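Side-chain contacts in geranyltranstransferase (Marinomonas sp. MED121, PDB 4F62), which probably joins isopentenyl diphosphate to allylic diphosphates to build longer prenyl diphosphates: residues A[32-35]-A[36-40]; A[153-156]-A[157-161]. All coordinates share one frame; numbering follows the deposited sequence.

Contact 1: residues A[32-35]-A[36-40]; sequences QLHN and AMRYS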
loop_
_atom_site.group_PDB
_atom_site.type_symbol
_atom_site.label_atom_id
_atom_site.label_comp_id
_atom_site.label_asym_id
_atom_site.label_seq_id
_atom_site.Cartn_x
_atom_site.Cartn_y
_atom_site.Cartn_z
ATOM N N GLN A 32 16.257 -11.866 0.772
ATOM C CA GLN A 32 16.666 -10.863 1.758
ATOM C C GLN A 32 15.494 -10.022 2.267
ATOM O O GLN A 32 15.350 -9.799 3.474
ATOM C CB GLN A 32 17.757 -9.950 1.189
ATOM C CG GLN A 32 19.078 -10.657 0.981
ATOM C CD GLN A 32 19.497 -11.447 2.207
ATOM O OE1 GLN A 32 19.514 -12.681 2.190
ATOM N NE2 GLN A 32 19.831 -10.739 3.283
ATOM N N LEU A 33 14.662 -9.558 1.341
ATOM C CA LEU A 33 13.504 -8.754 1.699
ATOM C C LEU A 33 12.575 -9.509 2.640
ATOM O O LEU A 33 12.099 -8.964 3.636
ATOM C CB LEU A 33 12.739 -8.340 0.440
ATOM C CG LEU A 33 11.540 -7.420 0.663
ATOM C CD1 LEU A 33 11.999 -6.104 1.282
ATOM C CD2 LEU A 33 10.805 -7.164 -0.659
ATOM N N HIS A 34 12.313 -10.767 2.313
ATOM C CA HIS A 34 11.393 -11.583 3.092
ATOM C C HIS A 34 11.940 -11.840 4.489
ATOM O O HIS A 34 11.178 -11.921 5.451
ATOM C CB HIS A 34 11.127 -12.918 2.389
ATOM C CG HIS A 34 10.170 -12.802 1.231
ATOM N ND1 HIS A 34 10.056 -13.797 0.282
ATOM C CD2 HIS A 34 9.293 -11.846 0.891
ATOM C CE1 HIS A 34 9.138 -13.440 -0.610
ATOM N NE2 HIS A 34 8.660 -12.254 -0.259
ATOM N N ASN A 35 13.256 -11.998 4.596
ATOM C CA ASN A 35 13.875 -12.175 5.905
ATOM C C ASN A 35 13.544 -11.008 6.828
ATOM O O ASN A 35 13.088 -11.212 7.951
ATOM C CB ASN A 35 15.382 -12.361 5.766
ATOM C CG ASN A 35 15.742 -13.736 5.239
ATOM O OD1 ASN A 35 14.933 -14.670 5.322
ATOM N ND2 ASN A 35 16.955 -13.874 4.699
ATOM N N ALA A 36 13.728 -9.789 6.331
ATOM C CA ALA A 36 13.420 -8.594 7.104
ATOM C C ALA A 36 11.924 -8.482 7.396
ATOM O O ALA A 36 11.530 -8.120 8.506
ATOM C CB ALA A 36 13.913 -7.355 6.380
ATOM N N MET A 37 11.097 -8.788 6.397
ATOM C CA MET A 37 9.647 -8.752 6.562
ATOM C C MET A 37 9.205 -9.700 7.656
ATOM O O MET A 37 8.410 -9.336 8.521
ATOM C CB MET A 37 8.935 -9.119 5.255
ATOM C CG MET A 37 8.900 -8.002 4.220
ATOM S SD MET A 37 8.226 -8.565 2.635
ATOM C CE MET A 37 6.461 -8.379 2.902
ATOM N N ARG A 38 9.726 -10.922 7.612
ATOM C CA ARG A 38 9.369 -11.950 8.583
ATOM C C ARG A 38 9.857 -11.611 9.986
ATOM O O ARG A 38 9.169 -11.888 10.969
ATOM C CB ARG A 38 9.922 -13.318 8.159
ATOM C CG ARG A 38 9.190 -13.937 6.969
ATOM C CD ARG A 38 9.631 -15.369 6.711
ATOM N NE ARG A 38 8.896 -15.968 5.598
ATOM C CZ ARG A 38 9.419 -16.232 4.401
ATOM N NH1 ARG A 38 8.664 -16.772 3.452
ATOM N NH2 ARG A 38 10.697 -15.967 4.155
ATOM N N TYR A 39 11.050 -11.028 10.074
ATOM C CA TYR A 39 11.631 -10.655 11.365
ATOM C C TYR A 39 10.691 -9.693 12.089
ATOM O O TYR A 39 10.517 -9.776 13.296
ATOM C CB TYR A 39 13.023 -10.030 11.195
ATOM C CG TYR A 39 13.617 -9.541 12.499
ATOM C CD1 TYR A 39 13.904 -10.433 13.526
ATOM C CD2 TYR A 39 13.884 -8.191 12.706
ATOM C CE1 TYR A 39 14.442 -10.001 14.727
ATOM C CE2 TYR A 39 14.424 -7.745 13.910
ATOM C CZ TYR A 39 14.700 -8.659 14.915
ATOM O OH TYR A 39 15.235 -8.241 16.115
ATOM N N SER A 40 10.052 -8.814 11.327
ATOM C CA SER A 40 9.130 -7.834 11.895
ATOM C C SER A 40 7.721 -8.371 12.170
ATOM O O SER A 40 7.110 -8.034 13.190
ATOM C CB SER A 40 9.060 -6.597 11.000
ATOM O OG SER A 40 10.282 -5.877 11.061
#
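M37 reaches back along the helix to the imidazole of H34 and meets it at the edge: SD lies 3.9 Å from CD2 of H34, and its direction from the ring centroid is 87° off the ring normal, which makes this an edge-on sulfur-aromatic contact. The two side chains run side by side and point the same way. M37 CG stands anti to its own carbonyl carbon (chi1 -77°) and SD continues the chain outstretched (chi2 173°), which sets the sulfur beside the ring. The same sulfur also meets L33, whose CG is 4.0 Å from M37 SD, the two chains crossing at a slant. R38 is modelled in two conformers; in one of them NH2 tentatively approaches CB of H34, while NH1 forms a salt bridge with D26. These i to i+3 and i to i+4 meetings follow from the alpha-helical turn of helix 31-41, in the all-helical fold of the polyprenyl synthetases. The backbone evidence is direct: R38 N donates to H34 O at 2.8 Å, and M37 N to L33 O at 2.9 Å. M37 also packs on A117 and L118 of helix 108-126, whereas L33 touches T155 of the second subunit.

Contact 2: residues A[153-156]-A[157-161]; sequences MITG and QMIDL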
loop_
_atom_site.group_PDB
_atom_site.type_symbol
_atom_site.label_atom_id
_atom_site.label_comp_id
_atom_site.label_asym_id
_atom_site.label_seq_id
_atom_site.Cartn_x
_atom_site.Cartn_y
_atom_site.Cartn_z
ATOM N N MET A 153 -4.240 6.493 9.706
ATOM C CA MET A 153 -2.997 6.261 10.445
ATOM C C MET A 153 -1.859 7.244 10.157
ATOM O O MET A 153 -1.293 7.828 11.083
ATOM C CB MET A 153 -2.515 4.823 10.217
ATOM C CG MET A 153 -1.314 4.447 11.058
ATOM S SD MET A 153 -0.682 2.824 10.596
ATOM C CE MET A 153 -0.069 3.157 8.928
ATOM N N ILE A 154 -1.525 7.434 8.882
ATOM C CA ILE A 154 -0.406 8.299 8.524
ATOM C C ILE A 154 -0.651 9.758 8.904
ATOM O O ILE A 154 0.270 10.476 9.313
ATOM C CB ILE A 154 -0.070 8.200 7.040
ATOM C CG1 ILE A 154 0.384 6.777 6.727
ATOM C CG2 ILE A 154 1.060 9.142 6.687
ATOM C CD1 ILE A 154 0.583 6.538 5.261
ATOM N N THR A 155 -1.889 10.204 8.780
ATOM C CA THR A 155 -2.188 11.575 9.161
ATOM C C THR A 155 -2.027 11.728 10.674
ATOM O O THR A 155 -1.553 12.760 11.146
ATOM C CB THR A 155 -3.566 12.012 8.655
ATOM O OG1 THR A 155 -3.441 12.364 7.271
ATOM C CG2 THR A 155 -4.066 13.229 9.429
ATOM N N GLY A 156 -2.362 10.678 11.422
ATOM C CA GLY A 156 -2.146 10.665 12.864
ATOM C C GLY A 156 -0.674 10.773 13.228
ATOM O O GLY A 156 -0.313 11.520 14.138
ATOM N N GLN A 157 0.178 10.030 12.522
ATOM C CA GLN A 157 1.616 10.094 12.746
ATOM C C GLN A 157 2.131 11.478 12.409
ATOM O O GLN A 157 2.997 12.010 13.104
ATOM C CB GLN A 157 2.362 9.042 11.905
ATOM C CG GLN A 157 2.027 7.589 12.258
ATOM C CD GLN A 157 2.689 6.600 11.306
ATOM O OE1 GLN A 157 2.229 6.405 10.179
ATOM N NE2 GLN A 157 3.789 5.988 11.749
ATOM N N MET A 158 1.600 12.052 11.331
ATOM C CA MET A 158 1.989 13.388 10.899
ATOM C C MET A 158 1.641 14.391 11.994
ATOM O O MET A 158 2.468 15.221 12.382
ATOM C CB MET A 158 1.271 13.762 9.599
ATOM C CG MET A 158 1.912 14.908 8.858
ATOM S SD MET A 158 3.487 14.435 8.094
ATOM C CE MET A 158 3.896 15.962 7.268
ATOM N N ILE A 159 0.417 14.297 12.506
ATOM C CA ILE A 159 -0.027 15.209 13.551
ATOM C C ILE A 159 0.862 15.055 14.776
ATOM O O ILE A 159 1.287 16.044 15.354
ATOM C CB ILE A 159 -1.499 14.964 13.941
ATOM C CG1 ILE A 159 -2.425 15.384 12.795
ATOM C CG2 ILE A 159 -1.864 15.762 15.192
ATOM C CD1 ILE A 159 -3.857 14.859 12.970
ATOM N N ASP A 160 1.146 13.811 15.161
ATOM C CA ASP A 160 2.039 13.530 16.288
ATOM C C ASP A 160 3.396 14.225 16.126
ATOM O O ASP A 160 3.867 14.907 17.041
ATOM C CB ASP A 160 2.240 12.023 16.456
ATOM C CG ASP A 160 2.682 11.652 17.856
ATOM O OD1 ASP A 160 3.007 12.563 18.653
ATOM O OD2 ASP A 160 2.700 10.447 18.167
ATOM N N LEU A 161 4.012 14.058 14.956
ATOM C CA LEU A 161 5.274 14.726 14.668
ATOM C C LEU A 161 5.158 16.243 14.734
ATOM O O LEU A 161 5.974 16.895 15.370
ATOM C CB LEU A 161 5.822 14.301 13.305
ATOM C CG LEU A 161 6.443 12.902 13.302
ATOM C CD1 LEU A 161 6.638 12.410 11.886
ATOM C CD2 LEU A 161 7.772 12.911 14.050
#
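Four i to i+4 backbone hydrogen bonds hold residues 153-161 together, among them I159 N to T155 O at 2.8 Å and Q157 N to M153 O at 3.0 Å. D160 turns its carboxylate out of the segment to a salt bridge between OD2 and K180, and T155 OG1 bonds to the carbonyl of R150. Around this frame Q157 folds back over the preceding turn. With CG anti to its own carbonyl carbon (chi1 -64°) and the chain extended beyond, its amide is carried back along the helix, bringing OE1 to 3.6 Å from CA of I154. That oxygen also lies 3.9 Å from I154 CG1 and 4.1 Å from M153 CG. An alanine at Q157 would probably strip this packing from M153 and I154 and open a gap towards D85 of helix 65-86. On another side of the helix, I159 CD1 slants across T155 CG2 at 3.9 Å, beside M176 and H179 of helix 170-194. I154 and M158 meet D116 and T110 of the second subunit. Residues G156 to D160 match the GQxxD motif of polyprenyl synthetases, and the D85 that Q157 touches belongs to what is probably the family's first aspartate-rich motif.

In the fold
From the N terminus the chain passes through helix 5-23 and enters helix 31-41, where contact 1 spans successive turns; contact 2 does the same in helix 153-162, after helices 48-60 to 134-148. Neither closes a loop, since each pair of segments is continuous, and the two stand in series without nesting or crossing. The centres of contact 1 and contact 2 are about 25 Å apart and their nearest atoms about 14 Å, so they do not touch within a chain. Contact 1 ties its helix to helix 108-126; contact 2 lies against helices 65-86 and 170-194. Across the dimer they do meet: Q32 of contact 1 packs on M158 of the second subunit, a residue of that subunit's contact 2.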